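Local coordinates for lysin (PDB 6IST), which binds calcium and, as a phage lysin with a CHAP domain, probably cleaves the peptidoglycan of its enterococcal host, at residues V2-V7 with P138-A143; I64-S69 with D130-V135; D97-G102 with A124-M129; M168-K173 with T180-V185. All coordinates share one frame; numbering follows the deposited sequence.

From the N terminus, the chain enters contact 1 at once: V2-V7 meets P138-A143, closing a loop of 130 residues that holds the whole six-stranded antiparallel sheet. Contact 2 is nested inside it and pairs edge strand 62-65 with strand 132-137. Contact 3, nested in turn inside contact 2, brings the loop before strand 103-108 to the other edge strand, 123-128. Contacts 2 and 3 touch, their centres about 11 Å apart, through S69 with R99 and T66 with M129. Contact 4 follows in series beyond the unmodelled residues 144-167: a hairpin in a separate mixed sheet, its centre about 36 Å from that of contact 3.

Contact 1 of 4, residues V2-V7 with P138-A143; sequences VKLNDV and PPYEAA
L4 and Y140 carry this contact, the leucine side chain lying obliquely over the tyrosine ring. Methyl CD1 of L4 sits above the middle of one face, 4.0 Å from the Y140 ring centroid and 12° off its normal, a CH-pi contact. P138 CB covers the opposite face nearer the rim, which sandwiches the ring. V7 crosses Y140 at about a right angle: its CG2 comes to the edge of the ring, 3.8 Å from CE1, and its CG1 lies 3.8 Å from OH. V2 CG1 meets Y140 CD1 at 4.1 Å. The phenol oxygen is held by a hydrogen bond with G75 O. Beside the aromatic packing, E141 N donates to V2 O over 2.8 Å in an almost straight bond (174°). A water adds a bridge, accepting from both L4 N and K3 NZ and donating to E141 O. V2 and P139 also touch F41 of helix 29-41, and V7 touches F40. The N-terminal helix 4-13, with K3 at its N-cap, is thus packed against the segment that leaves strand 132-137 in this CHAP-family fold.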
# COMPACT_ATOMS: atom_id res chain seq x y z
N VAL C 2 10.23 3.58 -14.13
CA VAL C 2 11.54 2.95 -13.93
C VAL C 2 12.42 2.97 -15.18
O VAL C 2 11.98 2.66 -16.26
CB VAL C 2 11.41 1.53 -13.38
CG1 VAL C 2 12.79 0.88 -13.25
CG2 VAL C 2 10.73 1.61 -12.02
N LYS C 3 13.68 3.32 -14.99
CA LYS C 3 14.61 3.42 -16.07
C LYS C 3 15.41 2.06 -16.20
O LYS C 3 16.03 1.57 -15.27
CB LYS C 3 15.47 4.63 -15.83
CG LYS C 3 16.57 4.86 -16.82
CD LYS C 3 16.12 5.00 -18.28
CE LYS C 3 17.26 4.64 -19.25
NZ LYS C 3 17.00 3.41 -20.03
N LEU C 4 15.43 1.55 -17.40
CA LEU C 4 16.12 0.33 -17.71
C LEU C 4 17.59 0.39 -17.31
O LEU C 4 18.13 -0.54 -16.75
CB LEU C 4 15.98 0.03 -19.19
CG LEU C 4 16.87 -1.12 -19.62
CD1 LEU C 4 16.41 -2.41 -18.94
CD2 LEU C 4 16.82 -1.16 -21.14
N ASN C 5 18.25 1.51 -17.59
CA ASN C 5 19.66 1.67 -17.22
C ASN C 5 19.90 1.56 -15.74
O ASN C 5 20.94 1.09 -15.35
CB ASN C 5 20.26 3.00 -17.71
CG ASN C 5 21.73 3.10 -17.37
OD1 ASN C 5 22.54 2.27 -17.83
ND2 ASN C 5 22.09 4.04 -16.49
N ASP C 6 18.95 1.97 -14.92
CA ASP C 6 19.10 1.83 -13.49
C ASP C 6 19.10 0.38 -13.08
O ASP C 6 19.95 -0.05 -12.31
CB ASP C 6 18.02 2.62 -12.73
CG ASP C 6 18.22 4.13 -12.87
OD1 ASP C 6 19.40 4.52 -12.96
OD2 ASP C 6 17.24 4.93 -12.93
N VAL C 7 18.15 -0.38 -13.61
CA VAL C 7 18.15 -1.80 -13.34
C VAL C 7 19.41 -2.50 -13.83
O VAL C 7 20.02 -3.21 -13.11
CB VAL C 7 16.93 -2.48 -13.93
CG1 VAL C 7 17.03 -3.96 -13.79
CG2 VAL C 7 15.73 -1.98 -13.17
N PRO C 138 8.95 -6.22 -17.29
CA PRO C 138 8.50 -5.10 -16.42
C PRO C 138 8.26 -3.88 -17.31
O PRO C 138 8.83 -3.80 -18.44
CB PRO C 138 9.68 -4.80 -15.50
CG PRO C 138 10.50 -6.03 -15.55
CD PRO C 138 10.33 -6.60 -16.96
N PRO C 139 7.48 -2.96 -16.83
CA PRO C 139 7.19 -1.70 -17.56
C PRO C 139 8.32 -0.67 -17.35
O PRO C 139 8.40 -0.04 -16.32
CB PRO C 139 5.90 -1.24 -16.94
CG PRO C 139 5.90 -1.76 -15.57
CD PRO C 139 6.77 -2.99 -15.54
N TYR C 140 9.21 -0.56 -18.31
CA TYR C 140 10.30 0.39 -18.23
C TYR C 140 9.88 1.69 -18.96
O TYR C 140 9.08 1.63 -19.88
CB TYR C 140 11.53 -0.19 -18.93
CG TYR C 140 12.18 -1.31 -18.14
CD1 TYR C 140 12.73 -1.07 -16.90
CD2 TYR C 140 12.20 -2.62 -18.62
CE1 TYR C 140 13.34 -2.08 -16.17
CE2 TYR C 140 12.79 -3.64 -17.86
CZ TYR C 140 13.33 -3.38 -16.63
OH TYR C 140 13.91 -4.44 -15.86
N GLU C 141 10.46 2.82 -18.59
CA GLU C 141 10.35 4.10 -19.38
C GLU C 141 10.77 3.97 -20.85
O GLU C 141 11.75 3.27 -21.17
CB GLU C 141 11.23 5.19 -18.73
CG GLU C 141 11.11 6.61 -19.33
CD GLU C 141 12.40 7.45 -19.21
OE1 GLU C 141 13.04 7.72 -20.26
OE2 GLU C 141 12.78 7.84 -18.07
N ALA C 142 10.05 4.67 -21.73
CA ALA C 142 10.41 4.86 -23.16
C ALA C 142 10.33 3.61 -24.07
O ALA C 142 10.77 3.68 -25.23
CB ALA C 142 11.78 5.54 -23.29
N ALA C 143 9.75 2.50 -23.58
CA ALA C 143 9.64 1.24 -24.36
C ALA C 143 8.71 0.23 -23.68
O ALA C 143 9.01 -0.25 -22.58
CB ALA C 143 11.01 0.61 -24.59
O HOH W 1 8.08 2.04 -15.05
O HOH W 2 13.95 2.80 -19.71

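Contact 2 of 4, residues I64-S69 with D130-V135; sequences IRTTSS and DGVWGV
R65 crosses W133 obliquely and ends with its guanidinium flat on the indole. CB is 4.1 Å from W133 O, and CG, the next atom, rests over the six-membered ring, 3.5 Å from W133 CZ2, in a CH-pi contact. CD passes over the NE1-CE2 bond of W133, 3.7 Å from both atoms. A chi2 of -110° sets CD there, and the bend at chi3 (47°) turns NE toward W133 O. The guanidinium stacks on the indole with planes 16° apart, and CZ stands 4.4 Å from the centroid of the five-membered ring, a cation-pi pair. NE and NH2 each give a weak bond to W133 O, while NH2 has a further weak bond to T66 O. The same W133 carbonyl accepts a straighter bond from T66 N, 3.0 Å long, and so serves three donors. Further along, I64 and V135 form an antiparallel hydrogen-bonded pair through two backbone bonds. W133 and G134 together face I79 on the other side, a classic beta bulge within strand 132-137. T66 OG1 lies 3.3 Å from G134 CA and is buried without a polar partner. The cation is thus shared between aromatic face and carbonyl oxygens, which probably steadies its charge at this partly exposed edge of the sheet.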
# COMPACT_ATOMS: atom_id res chain seq x y z
N ILE C 64 5.34 -13.35 -21.52
CA ILE C 64 5.40 -13.85 -22.87
C ILE C 64 6.11 -15.19 -22.89
O ILE C 64 7.26 -15.30 -22.45
CB ILE C 64 6.22 -12.87 -23.80
CG1 ILE C 64 5.73 -11.44 -23.64
CG2 ILE C 64 6.15 -13.32 -25.25
CD1 ILE C 64 6.65 -10.33 -24.17
N ARG C 65 5.45 -16.20 -23.42
CA ARG C 65 6.09 -17.48 -23.74
C ARG C 65 7.04 -17.24 -24.90
O ARG C 65 6.64 -16.65 -25.88
CB ARG C 65 5.06 -18.47 -24.22
CG ARG C 65 4.55 -19.41 -23.18
CD ARG C 65 5.04 -20.83 -23.41
NE ARG C 65 6.45 -20.88 -23.68
CZ ARG C 65 7.14 -21.99 -23.93
NH1 ARG C 65 6.53 -23.18 -23.92
NH2 ARG C 65 8.46 -21.91 -24.16
N THR C 66 8.30 -17.62 -24.78
CA THR C 66 9.23 -17.30 -25.82
C THR C 66 9.63 -18.56 -26.56
O THR C 66 10.09 -19.50 -25.93
CB THR C 66 10.47 -16.56 -25.31
OG1 THR C 66 11.09 -17.31 -24.27
CG2 THR C 66 10.10 -15.15 -24.78
N THR C 67 9.48 -18.52 -27.88
CA THR C 67 9.93 -19.54 -28.81
C THR C 67 11.37 -19.27 -29.27
O THR C 67 12.07 -20.16 -29.69
CB THR C 67 8.91 -19.62 -30.01
OG1 THR C 67 9.30 -20.62 -30.93
CG2 THR C 67 8.79 -18.33 -30.78
N SER C 68 11.86 -18.04 -29.12
CA SER C 68 13.12 -17.64 -29.73
C SER C 68 13.81 -16.61 -28.87
O SER C 68 13.15 -15.75 -28.31
CB SER C 68 12.79 -16.96 -31.08
OG SER C 68 13.97 -16.40 -31.62
N SER C 69 15.14 -16.63 -28.86
CA SER C 69 15.95 -15.74 -28.10
C SER C 69 15.78 -14.34 -28.57
O SER C 69 15.96 -13.40 -27.82
CB SER C 69 17.41 -16.14 -28.21
OG SER C 69 17.82 -16.17 -29.58
N ASP C 130 17.70 -23.78 -23.98
CA ASP C 130 17.29 -25.08 -23.39
C ASP C 130 16.61 -24.88 -22.02
O ASP C 130 17.16 -24.27 -21.12
CB ASP C 130 18.47 -26.00 -23.24
CG ASP C 130 19.00 -26.51 -24.60
OD1 ASP C 130 18.41 -26.17 -25.65
OD2 ASP C 130 20.04 -27.24 -24.59
N GLY C 131 15.36 -25.37 -21.93
CA GLY C 131 14.51 -25.19 -20.73
C GLY C 131 13.78 -23.89 -20.52
O GLY C 131 13.07 -23.72 -19.49
N VAL C 132 14.05 -22.89 -21.36
CA VAL C 132 13.42 -21.56 -21.23
C VAL C 132 11.97 -21.58 -21.57
O VAL C 132 11.58 -22.06 -22.59
CB VAL C 132 14.15 -20.50 -22.08
CG1 VAL C 132 13.48 -19.12 -21.93
CG2 VAL C 132 15.57 -20.41 -21.59
N TRP C 133 11.15 -21.08 -20.66
CA TRP C 133 9.71 -20.97 -20.87
C TRP C 133 9.39 -19.64 -21.48
O TRP C 133 8.65 -19.53 -22.45
CB TRP C 133 9.01 -21.10 -19.51
CG TRP C 133 7.56 -21.01 -19.63
CD1 TRP C 133 6.75 -22.01 -19.79
CD2 TRP C 133 6.75 -19.82 -19.57
NE1 TRP C 133 5.45 -21.57 -19.85
CE2 TRP C 133 5.44 -20.21 -19.77
CE3 TRP C 133 7.03 -18.47 -19.40
CZ2 TRP C 133 4.36 -19.29 -19.73
CZ3 TRP C 133 6.00 -17.56 -19.43
CH2 TRP C 133 4.67 -17.98 -19.58
N GLY C 134 9.97 -18.59 -20.93
CA GLY C 134 9.62 -17.21 -21.37
C GLY C 134 10.15 -16.11 -20.49
O GLY C 134 11.14 -16.28 -19.74
N VAL C 135 9.47 -14.94 -20.52
CA VAL C 135 9.90 -13.79 -19.86
C VAL C 135 8.78 -13.09 -19.15
O VAL C 135 7.62 -13.30 -19.55
CB VAL C 135 10.56 -12.79 -20.80
CG1 VAL C 135 11.85 -13.39 -21.35
CG2 VAL C 135 9.64 -12.20 -21.86

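Contact 3 of 4, residues D97-G102 with A124-M129; sequences DGRADG and AIHHNM
A sparse surface contact joins R99 and G102, in the loop leading into strand 103-108, to H126 of edge strand 123-128 and to N128 and M129 a little further on in sequence. The side chains of R99 and H126 cross at about a right angle, with guanidinium and imidazole planes 49° apart. NH1 of R99 comes 3.5 Å from H126 NE2, a van der Waals approach rather than a bond. The arginine chain is extended from CG to NE, chi3 (-173°) carrying NE outward toward H126. Both polar ends have their stronger partners elsewhere: R99 NH2 makes a salt bridge to E96, and H126 NE2 is hydrogen-bonded to T103 OG1. At the other end, G102 closes a type I turn begun at R99. Its carbonyl oxygen lies 3.6 Å from M129 CG and 3.7 Å from N128 CA. One water spans the same gap, donating to G102 O at 2.7 Å and accepting from M129 N at 3.0 Å. Between these two points H127 turns its ring end away, its NE2 hydrogen-bonded to D108, a residue that may belong to a Cys-His-Asp triad. The loop thus lies beside strand 123-128, whose backbone pairs with strand 103-108 through H127 and F104, while M129 packs on F104 and T66.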
# COMPACT_ATOMS: atom_id res chain seq x y z
N ASP C 97 19.56 -7.56 -25.12
CA ASP C 97 18.58 -8.21 -25.98
C ASP C 97 19.07 -9.60 -26.42
O ASP C 97 20.26 -9.82 -26.57
CB ASP C 97 18.27 -7.37 -27.22
CG ASP C 97 17.57 -6.02 -26.89
OD1 ASP C 97 17.10 -5.76 -25.73
OD2 ASP C 97 17.49 -5.17 -27.82
N GLY C 98 18.17 -10.53 -26.68
CA GLY C 98 18.58 -11.82 -27.11
C GLY C 98 19.20 -11.77 -28.48
O GLY C 98 18.96 -10.85 -29.23
N ARG C 99 20.08 -12.70 -28.74
CA ARG C 99 20.82 -12.69 -30.01
C ARG C 99 20.22 -13.60 -31.11
O ARG C 99 19.44 -14.51 -30.87
CB ARG C 99 22.27 -13.07 -29.73
CG ARG C 99 23.00 -12.07 -28.84
CD ARG C 99 24.23 -12.75 -28.27
NE ARG C 99 24.92 -11.93 -27.29
CZ ARG C 99 26.18 -12.14 -26.89
NH1 ARG C 99 26.93 -13.13 -27.40
NH2 ARG C 99 26.69 -11.33 -25.98
N ALA C 100 20.58 -13.31 -32.35
CA ALA C 100 20.07 -14.01 -33.51
C ALA C 100 20.47 -15.49 -33.58
O ALA C 100 19.76 -16.28 -34.15
CB ALA C 100 20.51 -13.26 -34.78
N ASP C 101 21.59 -15.84 -32.97
CA ASP C 101 22.09 -17.23 -32.96
C ASP C 101 21.42 -18.13 -31.89
O ASP C 101 21.92 -19.22 -31.57
CB ASP C 101 23.61 -17.21 -32.77
CG ASP C 101 24.05 -16.73 -31.36
OD1 ASP C 101 23.18 -16.29 -30.54
OD2 ASP C 101 25.26 -16.75 -31.07
N GLY C 102 20.29 -17.71 -31.32
CA GLY C 102 19.64 -18.51 -30.30
C GLY C 102 20.20 -18.40 -28.86
O GLY C 102 19.91 -19.28 -28.00
N ALA C 124 27.29 -13.41 -14.72
CA ALA C 124 26.77 -13.11 -16.02
C ALA C 124 27.00 -14.33 -16.91
O ALA C 124 28.12 -14.75 -17.08
CB ALA C 124 27.40 -11.84 -16.62
N ILE C 125 25.91 -14.92 -17.39
CA ILE C 125 25.88 -16.19 -18.09
C ILE C 125 25.42 -16.03 -19.56
O ILE C 125 24.35 -15.45 -19.83
CB ILE C 125 24.85 -17.13 -17.46
CG1 ILE C 125 24.95 -17.19 -15.91
CG2 ILE C 125 25.00 -18.52 -18.09
CD1 ILE C 125 26.29 -17.63 -15.47
N HIS C 126 26.18 -16.58 -20.50
CA HIS C 126 25.78 -16.68 -21.89
C HIS C 126 24.98 -17.96 -22.04
O HIS C 126 25.56 -19.04 -22.08
CB HIS C 126 27.02 -16.69 -22.79
CG HIS C 126 26.75 -16.58 -24.27
ND1 HIS C 126 27.75 -16.79 -25.21
CD2 HIS C 126 25.64 -16.26 -24.99
CE1 HIS C 126 27.26 -16.65 -26.43
NE2 HIS C 126 25.98 -16.33 -26.33
N HIS C 127 23.66 -17.85 -22.07
CA HIS C 127 22.77 -19.02 -22.15
C HIS C 127 22.32 -19.36 -23.56
O HIS C 127 22.27 -18.52 -24.45
CB HIS C 127 21.48 -18.70 -21.41
CG HIS C 127 21.60 -18.70 -19.91
ND1 HIS C 127 21.69 -19.87 -19.18
CD2 HIS C 127 21.54 -17.70 -19.00
CE1 HIS C 127 21.60 -19.58 -17.88
NE2 HIS C 127 21.58 -18.27 -17.74
N ASN C 128 21.86 -20.61 -23.75
CA ASN C 128 20.98 -20.94 -24.84
C ASN C 128 19.55 -21.07 -24.28
O ASN C 128 19.28 -20.85 -23.08
CB ASN C 128 21.47 -22.20 -25.58
CG ASN C 128 21.44 -23.43 -24.69
OD1 ASN C 128 20.68 -23.51 -23.73
ND2 ASN C 128 22.31 -24.37 -24.97
N MET C 129 18.68 -21.50 -25.16
CA MET C 129 17.26 -21.54 -24.88
C MET C 129 16.79 -22.88 -24.31
O MET C 129 15.58 -23.01 -24.06
CB MET C 129 16.47 -21.19 -26.16
CG MET C 129 16.59 -19.69 -26.57
SD MET C 129 15.87 -18.52 -25.44
CE MET C 129 14.10 -18.69 -25.80
O HOH W 3 19.20 -21.84 -28.06

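Contact 4 of 4, residues M168-K173 with T180-V185; sequences MFIYYK and TEQWFV
F169, Y171 and K173 pair with V185, W183 and E181 through six backbone hydrogen bonds of an antiparallel hairpin, among them V185 N to F169 O at 2.8 Å (175°). On the side chains, W183 NE1 donates to E181 OE1 over 2.8 Å; the acceptor lies close to the indole plane, OE1 being met on the anti side of the carboxylate, somewhat out of its plane. That oxygen also accepts from a water which in turn accepts from K173 NZ, so lysine and glutamate, side by side, are joined through water rather than directly; K173 NZ makes its salt bridge to E229. On the same face, aromatic groups pack against the partner strand. V185 CB sits over the centre of the F169 ring, 3.9 Å from its centroid, and V185 CG2 then meets the edge of the Y171 ring. W183 CB lies over the face of Y171, 3.4 Å from CZ, while the two rings run nearly parallel (4°) but slid apart, with Y171 OH 3.7 Å from W183 CG. A chi1 of 68° puts Y171 CG between backbone N and carbonyl carbon, from where the ring lies against W183 CB. The other face carries I170, Y172, Q182 and F184. Q182 runs beside Y172, its OE1 3.3 Å from CE1, and a water links that oxygen to Y172 OH. M168 CG touches F184 CZ at 3.7 Å. Strands 215-219 and 189-192 flank the hairpin; helix 196-208 covers I170, Q182 and F184, helix 223-231 covers F169, Y171 and K173, and an aromatic side chain of a neighbouring subunit stacks on F169.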
# COMPACT_ATOMS: atom_id res chain seq x y z
N MET C 168 -4.49 3.26 0.08
CA MET C 168 -5.12 2.56 -1.02
C MET C 168 -4.01 1.69 -1.61
O MET C 168 -2.99 2.25 -1.99
CB MET C 168 -5.57 3.57 -2.07
CG MET C 168 -6.89 3.36 -2.74
SD MET C 168 -7.15 4.69 -3.95
CE MET C 168 -7.94 5.83 -2.85
N PHE C 169 -4.19 0.37 -1.69
CA PHE C 169 -3.21 -0.52 -2.33
C PHE C 169 -3.86 -1.89 -2.59
O PHE C 169 -4.97 -2.13 -2.14
CB PHE C 169 -1.98 -0.68 -1.49
CG PHE C 169 -2.23 -1.19 -0.10
CD1 PHE C 169 -2.22 -2.52 0.13
CD2 PHE C 169 -2.41 -0.30 0.97
CE1 PHE C 169 -2.40 -3.00 1.41
CE2 PHE C 169 -2.63 -0.77 2.27
CZ PHE C 169 -2.60 -2.14 2.47
N ILE C 170 -3.16 -2.74 -3.35
CA ILE C 170 -3.62 -4.12 -3.61
C ILE C 170 -2.64 -5.03 -2.99
O ILE C 170 -1.45 -4.75 -3.00
CB ILE C 170 -3.63 -4.38 -5.14
CG1 ILE C 170 -4.85 -3.67 -5.78
CG2 ILE C 170 -3.66 -5.89 -5.49
CD1 ILE C 170 -4.87 -3.62 -7.28
N TYR C 171 -3.12 -6.17 -2.53
CA TYR C 171 -2.29 -7.24 -2.03
C TYR C 171 -2.87 -8.51 -2.55
O TYR C 171 -4.06 -8.56 -2.95
CB TYR C 171 -2.10 -7.25 -0.51
CG TYR C 171 -3.33 -7.57 0.28
CD1 TYR C 171 -3.70 -8.90 0.51
CD2 TYR C 171 -4.14 -6.55 0.76
CE1 TYR C 171 -4.86 -9.19 1.19
CE2 TYR C 171 -5.29 -6.85 1.49
CZ TYR C 171 -5.64 -8.16 1.69
OH TYR C 171 -6.85 -8.41 2.39
N TYR C 172 -2.03 -9.54 -2.59
CA TYR C 172 -2.51 -10.83 -3.04
C TYR C 172 -2.50 -11.74 -1.89
O TYR C 172 -1.67 -11.67 -1.02
CB TYR C 172 -1.70 -11.48 -4.13
CG TYR C 172 -1.44 -10.68 -5.36
CD1 TYR C 172 -2.28 -9.67 -5.78
CD2 TYR C 172 -0.38 -11.00 -6.16
CE1 TYR C 172 -2.01 -8.95 -6.96
CE2 TYR C 172 -0.12 -10.30 -7.34
CZ TYR C 172 -0.94 -9.30 -7.75
OH TYR C 172 -0.65 -8.61 -8.94
N LYS C 173 -3.42 -12.69 -1.94
CA LYS C 173 -3.51 -13.70 -0.84
C LYS C 173 -3.51 -15.11 -1.46
O LYS C 173 -4.20 -15.39 -2.42
CB LYS C 173 -4.78 -13.47 -0.00
CG LYS C 173 -5.13 -14.55 1.03
CD LYS C 173 -6.52 -14.30 1.61
CE LYS C 173 -6.77 -15.28 2.78
NZ LYS C 173 -7.99 -14.97 3.57
N THR C 180 -4.70 -17.87 -5.82
CA THR C 180 -4.25 -16.53 -5.47
C THR C 180 -5.35 -15.49 -5.76
O THR C 180 -5.75 -15.30 -6.88
CB THR C 180 -2.96 -16.18 -6.23
OG1 THR C 180 -1.97 -17.21 -6.00
CG2 THR C 180 -2.43 -14.80 -5.68
N GLU C 181 -5.84 -14.87 -4.70
CA GLU C 181 -6.85 -13.79 -4.74
C GLU C 181 -6.24 -12.43 -4.71
O GLU C 181 -5.25 -12.24 -4.03
CB GLU C 181 -7.68 -13.89 -3.51
CG GLU C 181 -8.53 -15.16 -3.43
CD GLU C 181 -9.29 -15.27 -2.10
OE1 GLU C 181 -9.03 -14.52 -1.11
OE2 GLU C 181 -10.13 -16.19 -2.01
N GLN C 182 -6.81 -11.48 -5.43
CA GLN C 182 -6.34 -10.13 -5.33
C GLN C 182 -7.35 -9.36 -4.45
O GLN C 182 -8.60 -9.51 -4.67
CB GLN C 182 -6.26 -9.50 -6.72
CG GLN C 182 -5.38 -10.22 -7.74
CD GLN C 182 -4.92 -9.34 -8.88
OE1 GLN C 182 -4.73 -8.10 -8.72
NE2 GLN C 182 -4.72 -9.96 -10.05
N TRP C 183 -6.83 -8.50 -3.56
CA TRP C 183 -7.60 -7.74 -2.62
C TRP C 183 -7.22 -6.28 -2.69
O TRP C 183 -6.08 -5.99 -2.94
CB TRP C 183 -7.35 -8.27 -1.21
CG TRP C 183 -7.97 -9.58 -0.93
CD1 TRP C 183 -7.53 -10.79 -1.30
CD2 TRP C 183 -9.19 -9.78 -0.21
NE1 TRP C 183 -8.40 -11.76 -0.88
CE2 TRP C 183 -9.42 -11.17 -0.17
CE3 TRP C 183 -10.09 -8.91 0.41
CZ2 TRP C 183 -10.51 -11.72 0.48
CZ3 TRP C 183 -11.17 -9.46 1.09
CH2 TRP C 183 -11.36 -10.85 1.14
N PHE C 184 -8.18 -5.39 -2.48
CA PHE C 184 -7.98 -3.92 -2.56
C PHE C 184 -8.30 -3.30 -1.25
O PHE C 184 -9.36 -3.50 -0.72
CB PHE C 184 -8.85 -3.42 -3.66
CG PHE C 184 -8.77 -1.94 -3.95
CD1 PHE C 184 -7.59 -1.28 -4.03
CD2 PHE C 184 -9.94 -1.25 -4.22
CE1 PHE C 184 -7.56 0.07 -4.32
CE2 PHE C 184 -9.94 0.09 -4.54
CZ PHE C 184 -8.73 0.75 -4.58
N VAL C 185 -7.36 -2.51 -0.74
CA VAL C 185 -7.56 -1.76 0.47
C VAL C 185 -7.88 -0.34 0.11
O VAL C 185 -7.15 0.27 -0.68
CB VAL C 185 -6.27 -1.84 1.34
CG1 VAL C 185 -6.36 -0.95 2.56
CG2 VAL C 185 -6.03 -3.29 1.69
O HOH W 4 -2.58 -6.82 -9.59
O HOH W 5 -9.84 -15.43 1.22